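Local atomic coordinates of thermotoga maritima TmcAL (Thermotoga maritima, PDB entry 5Y0T), a protein that belongs to the HIGH nucleotidyl transferase family of the HUP clan, with an alpha/beta fold, and holds adenosine-5'-rp-alpha-thio-triphosphate in a pocket. Residues Lys332-Ile337 against Ala357-Val362; Leu367-Leu372 against Leu383-Ile388; Lys393-Tyr398 against Glu411-Ile416. All blocks are in the same frame, centred on the assembly; numbering follows the deposited sequence.

Contact 1 of 3, residues Lys332-Ile337 against Ala357-Val362; sequences KGPQYI and AKLPIV. With EDO (1,2-ethanediol), chain G.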
loop_
_atom_site.group_PDB
_atom_site.type_symbol
_atom_site.label_atom_id
_atom_site.label_comp_id
_atom_site.label_asym_id
_atom_site.label_seq_id
_atom_site.Cartn_x
_atom_site.Cartn_y
_atom_site.Cartn_z
ATOM N N LYS A 332 21.461 17.398 7.491
ATOM C CA LYS A 332 22.720 16.901 6.929
ATOM C C LYS A 332 22.756 16.902 5.394
ATOM O O LYS A 332 23.827 16.804 4.785
ATOM C CB LYS A 332 22.989 15.481 7.434
ATOM C CG LYS A 332 23.010 15.346 8.963
ATOM C CD LYS A 332 23.603 13.984 9.378
ATOM C CE LYS A 332 23.769 13.872 10.895
ATOM N NZ LYS A 332 24.350 12.543 11.272
ATOM N N GLY A 333 21.600 17.005 4.756
ATOM C CA GLY A 333 21.571 17.023 3.302
ATOM C C GLY A 333 21.651 15.650 2.660
ATOM O O GLY A 333 21.611 14.614 3.346
ATOM N N PRO A 334 21.761 15.625 1.330
ATOM C CA PRO A 334 21.999 14.406 0.541
ATOM C C PRO A 334 23.328 13.781 0.917
ATOM O O PRO A 334 24.281 14.513 1.210
ATOM C CB PRO A 334 22.022 14.917 -0.910
ATOM C CG PRO A 334 22.478 16.356 -0.772
ATOM C CD PRO A 334 21.767 16.833 0.488
ATOM N N GLN A 335 23.377 12.454 0.987
ATOM C CA GLN A 335 24.601 11.776 1.371
ATOM C C GLN A 335 25.369 11.213 0.169
ATOM O O GLN A 335 26.414 10.595 0.341
ATOM C CB GLN A 335 24.280 10.669 2.388
ATOM C CG GLN A 335 23.648 11.223 3.682
ATOM C CD GLN A 335 24.550 12.229 4.390
ATOM O OE1 GLN A 335 25.669 11.901 4.762
ATOM N NE2 GLN A 335 24.059 13.464 4.578
ATOM N N TYR A 336 24.863 11.419 -1.050
ATOM C CA TYR A 336 25.554 10.884 -2.234
ATOM C C TYR A 336 25.222 11.729 -3.455
ATOM O O TYR A 336 24.218 12.452 -3.482
ATOM C CB TYR A 336 25.153 9.403 -2.517
ATOM C CG TYR A 336 23.646 9.239 -2.521
ATOM C CD1 TYR A 336 22.891 9.502 -3.661
ATOM C CD2 TYR A 336 22.969 8.889 -1.356
ATOM C CE1 TYR A 336 21.504 9.402 -3.643
ATOM C CE2 TYR A 336 21.593 8.788 -1.333
ATOM C CZ TYR A 336 20.862 9.028 -2.467
ATOM O OH TYR A 336 19.480 8.934 -2.402
ATOM N N ILE A 337 26.066 11.619 -4.463
ATOM C CA ILE A 337 25.779 12.197 -5.757
ATOM C C ILE A 337 25.457 11.062 -6.722
ATOM O O ILE A 337 26.333 10.266 -7.049
ATOM C CB ILE A 337 26.970 13.014 -6.290
ATOM C CG1 ILE A 337 27.241 14.211 -5.366
ATOM C CG2 ILE A 337 26.659 13.500 -7.701
ATOM C CD1 ILE A 337 28.650 14.811 -5.513
ATOM N N ALA A 357 34.853 16.119 -5.206
ATOM C CA ALA A 357 33.496 16.064 -4.650
ATOM C C ALA A 357 33.523 15.841 -3.145
ATOM O O ALA A 357 34.454 15.240 -2.625
ATOM C CB ALA A 357 32.678 14.983 -5.312
ATOM N N LYS A 358 32.509 16.361 -2.457
ATOM C CA LYS A 358 32.408 16.235 -1.006
ATOM C C LYS A 358 31.438 15.136 -0.593
ATOM O O LYS A 358 31.232 14.927 0.591
ATOM C CB LYS A 358 31.961 17.566 -0.374
ATOM C CG LYS A 358 32.677 18.815 -0.904
ATOM C CD LYS A 358 31.911 20.090 -0.506
ATOM C CE LYS A 358 32.457 21.323 -1.217
ATOM N NZ LYS A 358 31.998 22.576 -0.552
ATOM N N LEU A 359 30.808 14.483 -1.573
ATOM C CA LEU A 359 29.931 13.336 -1.322
ATOM C C LEU A 359 30.363 12.193 -2.226
ATOM O O LEU A 359 30.885 12.447 -3.309
ATOM C CB LEU A 359 28.457 13.679 -1.596
ATOM C CG LEU A 359 27.742 14.694 -0.696
ATOM C CD1 LEU A 359 26.345 14.993 -1.235
ATOM C CD2 LEU A 359 27.669 14.139 0.723
ATOM N N PRO A 360 30.131 10.937 -1.800
ATOM C CA PRO A 360 30.441 9.763 -2.628
ATOM C C PRO A 360 29.667 9.809 -3.939
ATOM O O PRO A 360 28.497 10.182 -3.938
ATOM C CB PRO A 360 29.974 8.578 -1.764
ATOM C CG PRO A 360 29.953 9.105 -0.379
ATOM C CD PRO A 360 29.552 10.549 -0.503
ATOM N N ILE A 361 30.316 9.449 -5.037
ATOM C CA ILE A 361 29.663 9.459 -6.341
ATOM C C ILE A 361 29.203 8.046 -6.686
ATOM O O ILE A 361 29.994 7.104 -6.646
ATOM C CB ILE A 361 30.622 9.998 -7.425
ATOM C CG1 ILE A 361 30.886 11.484 -7.182
ATOM C CG2 ILE A 361 30.054 9.778 -8.821
ATOM C CD1 ILE A 361 32.171 11.983 -7.811
ATOM N N VAL A 362 27.921 7.904 -6.997
ATOM C CA VAL A 362 27.355 6.614 -7.380
ATOM C C VAL A 362 27.077 6.623 -8.880
ATOM O O VAL A 362 26.250 7.397 -9.345
ATOM C CB VAL A 362 26.042 6.312 -6.602
ATOM C CG1 VAL A 362 25.422 4.983 -7.063
ATOM C CG2 VAL A 362 26.298 6.305 -5.094
HETATM C C1 EDO G . 27.660 14.371 4.333
HETATM O O1 EDO G . 28.968 14.152 4.895
HETATM C C2 EDO G . 27.015 15.599 4.981
HETATM O O2 EDO G . 26.274 15.201 6.159
#

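Contact 2 of 3, residues Leu367-Leu372 against Leu383-Ile388; sequences LYRKVL and LFLEQI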
loop_
_atom_site.group_PDB
_atom_site.type_symbol
_atom_site.label_atom_id
_atom_site.label_comp_id
_atom_site.label_asym_id
_atom_site.label_seq_id
_atom_site.Cartn_x
_atom_site.Cartn_y
_atom_site.Cartn_z
ATOM N N LEU A 367 26.965 -1.356 -7.198
ATOM C CA LEU A 367 28.089 -1.172 -6.290
ATOM C C LEU A 367 27.848 -0.181 -5.139
ATOM O O LEU A 367 28.787 0.118 -4.399
ATOM C CB LEU A 367 29.321 -0.713 -7.085
ATOM C CG LEU A 367 29.722 -1.590 -8.280
ATOM C CD1 LEU A 367 31.007 -1.055 -8.919
ATOM C CD2 LEU A 367 29.879 -3.048 -7.881
ATOM N N TYR A 368 26.649 0.391 -5.002
ATOM C CA TYR A 368 26.567 1.545 -4.109
ATOM C C TYR A 368 26.893 1.200 -2.664
ATOM O O TYR A 368 27.403 2.052 -1.942
ATOM C CB TYR A 368 25.213 2.247 -4.198
ATOM C CG TYR A 368 24.028 1.669 -3.448
ATOM C CD1 TYR A 368 23.953 1.705 -2.057
ATOM C CD2 TYR A 368 22.932 1.195 -4.142
ATOM C CE1 TYR A 368 22.859 1.213 -1.395
ATOM C CE2 TYR A 368 21.818 0.718 -3.481
ATOM C CZ TYR A 368 21.784 0.734 -2.108
ATOM O OH TYR A 368 20.661 0.257 -1.448
ATOM N N ARG A 369 26.651 -0.047 -2.248
ATOM C CA ARG A 369 26.997 -0.430 -0.884
ATOM C C ARG A 369 28.503 -0.529 -0.700
ATOM O O ARG A 369 29.010 -0.262 0.393
ATOM C CB ARG A 369 26.346 -1.760 -0.499
ATOM C CG ARG A 369 24.836 -1.701 -0.525
ATOM C CD ARG A 369 24.228 -2.979 0.012
ATOM N NE ARG A 369 23.620 -2.726 1.311
ATOM C CZ ARG A 369 22.338 -2.438 1.486
ATOM N NH1 ARG A 369 21.519 -2.390 0.447
ATOM N NH2 ARG A 369 21.878 -2.205 2.701
ATOM N N LYS A 370 29.217 -0.944 -1.747
ATOM C CA LYS A 370 30.676 -0.983 -1.681
ATOM C C LYS A 370 31.224 0.441 -1.658
ATOM O O LYS A 370 32.180 0.734 -0.941
ATOM C CB LYS A 370 31.275 -1.771 -2.859
ATOM C CG LYS A 370 30.940 -3.249 -2.814
ATOM C CD LYS A 370 31.766 -4.092 -3.810
ATOM C CE LYS A 370 31.569 -5.584 -3.510
ATOM N NZ LYS A 370 32.393 -6.486 -4.363
ATOM N N VAL A 371 30.619 1.318 -2.448
ATOM C CA VAL A 371 30.999 2.726 -2.436
ATOM C C VAL A 371 30.891 3.279 -1.010
ATOM O O VAL A 371 31.819 3.928 -0.503
ATOM C CB VAL A 371 30.123 3.573 -3.386
ATOM C CG1 VAL A 371 30.373 5.061 -3.142
ATOM C CG2 VAL A 371 30.417 3.224 -4.844
ATOM N N LEU A 372 29.772 2.988 -0.351
ATOM C CA LEU A 372 29.533 3.494 0.997
ATOM C C LEU A 372 30.512 2.903 2.007
ATOM O O LEU A 372 31.040 3.615 2.870
ATOM C CB LEU A 372 28.092 3.188 1.437
ATOM C CG LEU A 372 27.748 3.650 2.864
ATOM C CD1 LEU A 372 27.927 5.154 3.013
ATOM C CD2 LEU A 372 26.339 3.224 3.281
ATOM N N LEU A 383 21.636 7.288 7.107
ATOM C CA LEU A 383 20.881 8.247 6.295
ATOM C C LEU A 383 21.089 7.998 4.794
ATOM O O LEU A 383 20.129 8.020 3.984
ATOM C CB LEU A 383 21.284 9.675 6.657
ATOM C CG LEU A 383 20.464 10.774 5.977
ATOM C CD1 LEU A 383 18.976 10.629 6.318
ATOM C CD2 LEU A 383 20.993 12.120 6.436
ATOM N N PHE A 384 22.339 7.747 4.427
ATOM C CA PHE A 384 22.696 7.393 3.049
ATOM C C PHE A 384 21.833 6.211 2.601
ATOM O O PHE A 384 21.181 6.268 1.566
ATOM C CB PHE A 384 24.204 7.072 2.985
ATOM C CG PHE A 384 24.736 6.704 1.612
ATOM C CD1 PHE A 384 24.299 5.563 0.940
ATOM C CD2 PHE A 384 25.763 7.449 1.041
ATOM C CE1 PHE A 384 24.838 5.208 -0.297
ATOM C CE2 PHE A 384 26.321 7.090 -0.184
ATOM C CZ PHE A 384 25.849 5.973 -0.861
ATOM N N LEU A 385 21.830 5.141 3.391
ATOM C CA LEU A 385 21.067 3.953 3.031
ATOM C C LEU A 385 19.569 4.239 2.935
ATOM O O LEU A 385 18.917 3.774 2.000
ATOM C CB LEU A 385 21.329 2.814 4.036
ATOM C CG LEU A 385 22.745 2.231 3.975
ATOM C CD1 LEU A 385 22.982 1.207 5.115
ATOM C CD2 LEU A 385 23.029 1.599 2.621
ATOM N N GLU A 386 19.021 4.998 3.886
ATOM C CA GLU A 386 17.601 5.372 3.834
ATOM C C GLU A 386 17.265 6.238 2.631
ATOM O O GLU A 386 16.247 6.012 1.958
ATOM C CB GLU A 386 17.178 6.083 5.136
ATOM C CG GLU A 386 17.250 5.135 6.329
ATOM C CD GLU A 386 16.790 5.749 7.647
ATOM O OE1 GLU A 386 16.367 6.921 7.663
ATOM O OE2 GLU A 386 16.853 5.046 8.675
ATOM N N GLN A 387 18.119 7.211 2.333
ATOM C CA GLN A 387 17.875 8.074 1.192
ATOM C C GLN A 387 17.873 7.283 -0.113
ATOM O O GLN A 387 16.944 7.408 -0.922
ATOM C CB GLN A 387 18.920 9.205 1.131
ATOM C CG GLN A 387 18.735 10.269 2.201
ATOM C CD GLN A 387 19.807 11.357 2.162
ATOM O OE1 GLN A 387 20.839 11.209 1.506
ATOM N NE2 GLN A 387 19.554 12.462 2.857
ATOM N N ILE A 388 18.897 6.455 -0.327
ATOM C CA ILE A 388 19.018 5.794 -1.624
ATOM C C ILE A 388 17.979 4.666 -1.758
ATOM O O ILE A 388 17.486 4.402 -2.860
ATOM C CB ILE A 388 20.465 5.283 -1.867
ATOM C CG1 ILE A 388 20.767 5.210 -3.365
ATOM C CG2 ILE A 388 20.736 3.924 -1.158
ATOM C CD1 ILE A 388 22.273 5.104 -3.664
HETATM O O HOH W 1 19.694 1.251 0.956
#

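Contact 3 of 3, residues Lys393-Tyr398 against Glu411-Ile416; sequences KATNFY and ERDFSI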
loop_
_atom_site.group_PDB
_atom_site.type_symbol
_atom_site.label_atom_id
_atom_site.label_comp_id
_atom_site.label_asym_id
_atom_site.label_seq_id
_atom_site.Cartn_x
_atom_site.Cartn_y
_atom_site.Cartn_z
ATOM N N LYS A 393 13.025 2.674 -4.297
ATOM C CA LYS A 393 11.626 2.339 -4.052
ATOM C C LYS A 393 10.707 3.164 -4.960
ATOM O O LYS A 393 9.737 2.642 -5.526
ATOM C CB LYS A 393 11.281 2.562 -2.573
ATOM C CG LYS A 393 9.785 2.559 -2.264
ATOM C CD LYS A 393 9.510 2.399 -0.761
ATOM C CE LYS A 393 9.994 3.582 0.062
ATOM N NZ LYS A 393 9.854 3.349 1.543
ATOM N N ALA A 394 11.013 4.449 -5.110
ATOM C CA ALA A 394 10.203 5.316 -5.960
ATOM C C ALA A 394 10.232 4.836 -7.408
ATOM O O ALA A 394 9.201 4.814 -8.087
ATOM C CB ALA A 394 10.681 6.763 -5.870
ATOM N N THR A 395 11.414 4.466 -7.883
ATOM C CA THR A 395 11.559 3.921 -9.235
ATOM C C THR A 395 10.776 2.633 -9.412
ATOM O O THR A 395 10.081 2.441 -10.414
ATOM C CB THR A 395 13.063 3.657 -9.579
ATOM O OG1 THR A 395 13.792 4.878 -9.440
ATOM C CG2 THR A 395 13.240 3.156 -11.001
ATOM N N ASN A 396 10.891 1.738 -8.442
ATOM C CA ASN A 396 10.218 0.452 -8.549
ATOM C C ASN A 396 8.700 0.590 -8.530
ATOM O O ASN A 396 7.995 -0.112 -9.259
ATOM C CB ASN A 396 10.687 -0.472 -7.428
ATOM C CG ASN A 396 12.125 -0.920 -7.619
ATOM O OD1 ASN A 396 12.672 -0.829 -8.724
ATOM N ND2 ASN A 396 12.739 -1.436 -6.554
ATOM N N PHE A 397 8.206 1.497 -7.695
ATOM C CA PHE A 397 6.783 1.762 -7.606
ATOM C C PHE A 397 6.286 2.408 -8.900
ATOM O O PHE A 397 5.306 1.975 -9.497
ATOM C CB PHE A 397 6.502 2.662 -6.409
ATOM C CG PHE A 397 5.053 3.050 -6.252
ATOM C CD1 PHE A 397 4.143 2.167 -5.687
ATOM C CD2 PHE A 397 4.609 4.315 -6.644
ATOM C CE1 PHE A 397 2.793 2.536 -5.527
ATOM C CE2 PHE A 397 3.269 4.693 -6.491
ATOM C CZ PHE A 397 2.363 3.808 -5.925
ATOM N N TYR A 398 6.981 3.445 -9.338
ATOM C CA TYR A 398 6.631 4.125 -10.590
ATOM C C TYR A 398 6.478 3.173 -11.794
ATOM O O TYR A 398 5.517 3.278 -12.570
ATOM C CB TYR A 398 7.699 5.183 -10.869
ATOM C CG TYR A 398 7.545 5.971 -12.149
ATOM C CD1 TYR A 398 8.042 5.478 -13.356
ATOM C CD2 TYR A 398 6.970 7.238 -12.141
ATOM C CE1 TYR A 398 7.935 6.213 -14.531
ATOM C CE2 TYR A 398 6.874 7.995 -13.317
ATOM C CZ TYR A 398 7.359 7.470 -14.504
ATOM O OH TYR A 398 7.260 8.187 -15.678
ATOM N N GLU A 411 14.478 -4.093 -11.452
ATOM C CA GLU A 411 14.718 -2.812 -10.791
ATOM C C GLU A 411 15.509 -1.916 -11.735
ATOM O O GLU A 411 16.692 -2.142 -11.957
ATOM C CB GLU A 411 15.461 -3.020 -9.474
ATOM C CG GLU A 411 14.693 -3.892 -8.460
ATOM C CD GLU A 411 15.352 -3.903 -7.095
ATOM O OE1 GLU A 411 15.180 -2.928 -6.339
ATOM O OE2 GLU A 411 16.059 -4.877 -6.781
ATOM N N ARG A 412 14.858 -0.898 -12.286
ATOM C CA ARG A 412 15.513 -0.082 -13.306
ATOM C C ARG A 412 16.711 0.699 -12.780
ATOM O O ARG A 412 17.635 0.981 -13.545
ATOM C CB ARG A 412 14.492 0.851 -13.978
ATOM C CG ARG A 412 13.605 0.056 -14.948
ATOM C CD ARG A 412 12.434 0.873 -15.481
ATOM N NE ARG A 412 12.831 2.006 -16.334
ATOM C CZ ARG A 412 13.179 1.901 -17.613
ATOM N NH1 ARG A 412 13.256 0.705 -18.191
ATOM N NH2 ARG A 412 13.485 2.990 -18.316
ATOM N N ASP A 413 16.748 1.021 -11.488
ATOM C CA ASP A 413 17.975 1.636 -10.984
ATOM C C ASP A 413 19.192 0.728 -11.123
ATOM O O ASP A 413 20.317 1.200 -11.233
ATOM C CB ASP A 413 17.829 2.034 -9.540
ATOM C CG ASP A 413 17.006 3.267 -9.392
ATOM O OD1 ASP A 413 15.912 3.150 -8.831
ATOM O OD2 ASP A 413 17.440 4.332 -9.890
ATOM N N PHE A 414 18.988 -0.572 -11.008
ATOM C CA PHE A 414 20.100 -1.491 -11.204
ATOM C C PHE A 414 20.301 -1.934 -12.647
ATOM O O PHE A 414 21.429 -2.206 -13.055
ATOM C CB PHE A 414 19.943 -2.673 -10.248
ATOM C CG PHE A 414 19.938 -2.238 -8.814
ATOM C CD1 PHE A 414 21.136 -1.968 -8.157
ATOM C CD2 PHE A 414 18.741 -2.009 -8.142
ATOM C CE1 PHE A 414 21.143 -1.518 -6.842
ATOM C CE2 PHE A 414 18.740 -1.564 -6.809
ATOM C CZ PHE A 414 19.935 -1.327 -6.159
ATOM N N SER A 415 19.224 -2.015 -13.414
ATOM C CA SER A 415 19.340 -2.558 -14.769
ATOM C C SER A 415 19.788 -1.501 -15.790
ATOM O O SER A 415 20.411 -1.835 -16.791
ATOM C CB SER A 415 18.019 -3.214 -15.196
ATOM O OG SER A 415 17.017 -2.250 -15.432
ATOM N N ILE A 416 19.477 -0.232 -15.532
ATOM C CA ILE A 416 19.809 0.855 -16.459
ATOM C C ILE A 416 21.018 1.616 -15.948
ATOM O O ILE A 416 20.941 2.275 -14.915
ATOM C CB ILE A 416 18.654 1.881 -16.620
ATOM C CG1 ILE A 416 17.304 1.208 -16.938
ATOM C CG2 ILE A 416 19.036 2.988 -17.642
ATOM C CD1 ILE A 416 17.267 0.365 -18.192
HETATM O O HOH W 2 15.117 0.494 -9.216
HETATM O O HOH W 3 12.190 -0.242 -11.428
#

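Contact 1 of 3, residues Lys332-Ile337 against Ala357-Val362
L359 and I337 cross at about a right angle, with L359 CB 4.0 Å from I337 CG1, and I337 CD1 goes on to A357 CB, 4.0 Å away. With its CG anti to the carbonyl carbon (chi1 -67°), L359 turns its forked end to the other segment, where CD1 lies against P334, 3.2 Å from P334 O. The ring of Y336 goes the other way, its CG in the crowded position between backbone N and carbonyl carbon (chi1 50°), so that OH reaches D391 while CB rests against V362. Q335 bends at chi2 (-59°), which lets NE2 donate a hydrogen bond to G333 O (3.0 Å), from above the carbonyl plane, and another to O2 of a bound 1,2-ethanediol; OE1 accepts from the backbone N of D380. G333 leaves helix 323-332 with positive phi, which glycine takes readily because it has no CB. Backbone bonds fix the register: I337 N to P360 O (2.9 Å) and V362 N to I337 O (2.8 Å), both nearly straight. P360, just before strand 361-362, gives its carbonyl here, so its missing N-H costs nothing. This parallel I337-I361 bridge, connected through helix 346-356, makes a beta-alpha-beta crossover.

Contact 2 of 3, residues Leu367-Leu372 against Leu383-Ile388
Two helices that run nearly antiparallel, 368-374 and 381-399, pack here as a helical hairpin; their short segments lie 11.5 Å apart at closest approach, with 158° between their directions. Large side chains fill that wide separation. Y368 has its CG in the crowded position between backbone N and carbonyl carbon (chi1 80°), which sends the ring across to the partner helix. I388 meets it tip to tip, its CG2 lying over one face at 3.8 Å from the ring centroid in a CH-pi contact, while its CD1 lies over the same face closer to CG. L385 CD2 comes instead to the ring's edge, 4.0 Å from Y368 CE1. One turn on, L372 repeats the theme with the roles exchanged: its CG is anti to the backbone N (chi1 178°), and CD1 sits over the face of F384, 3.9 Å from the centroid. Its other methyl, CD2, touches L385 CD2 at 3.7 Å. The edge of F384 is turned to Y368 CD1, so the two rings slide past each other rather than stack. The exposed R369 lays one guanidinium face over L385 CD2, NH2 standing 4.0 Å from it; so flat a group can cover a methyl and keep its edges for polar partners. A single water links the helices, 2.8 Å from Y368 OH and donating to L385 O at 2.8 Å. With no direct hydrogen bond between the segments, methyl-to-ring and methyl-to-methyl packing holds the helices, and the tyrosine buries its ring while the water serves its hydroxyl.

Contact 3 of 3, residues Lys393-Tyr398 against Glu411-Ile416
T395 sets its OG1 anti to the carbonyl carbon (chi1 -57°), and N396, next along the same helix, does likewise with its CG (chi1 -70°); the CG atoms of E411 and D413 take the same position on the other side. These torsions bring the polar ends together in two pairs. T395 OG1 lies at hydrogen-bonding distance, 2.8 Å, from D413 OD1, with D391 O, a turn earlier in the helix, also within reach of its proton. N396 ND2 donates to E411 OE1 at 2.9 Å, almost in its own amide plane and onto the anti lone pair, with amide and carboxylate planes 55° apart. An asparagine suits this place because its amide also offers an acceptor: OD1 accepts from a water whose O is 2.8 Å away, and that water also donates to D413 OD1 and accepts from D413 N. A second water accepts from R412 N at 2.9 Å and lies beside the same OD1. The first N-H groups of helix 412-415, which E411 precedes at the N-cap position, thus find water partners, while E411 O takes F414 N and S415 N. Apolar contact is slight, T395 CG2 meeting R412 CB at 4.0 Å. D413 OD2 is salt-bridged to R338 and K52, which would favour its ionised form, and K52 also bonds T395 OG1; R412 is paired with D51. N396 O accepts from R262 of the second subunit, whose R288 packs against E411. The contact therefore joins the later part of helix 381-399 to the short helix 412-415, with F53 of helix 52-61 against the latter, strand 337-343 reached through R338, and the dimer partner close by.

In the fold
The three contacts follow one another along the chain, each closing before the next opens. Contacts 1 and 2 have centres 10 Å apart and touch directly: Q387 OE1 accepts from Q335 N and its NE2 donates to G333 O, so helix 381-399 is tied to the loop entering strand 337-343. Contacts 2 and 3 lie 15 Å apart between centres, share helix 381-399, and meet where Y368 packs on F414. Contacts 1 and 3, with centres 20 Å apart, do not touch. That long helix thus links the strand pair 337-343/361-362 of the mixed sheet with helices 368-374 and 412-415, leading at contact 3 to the second subunit.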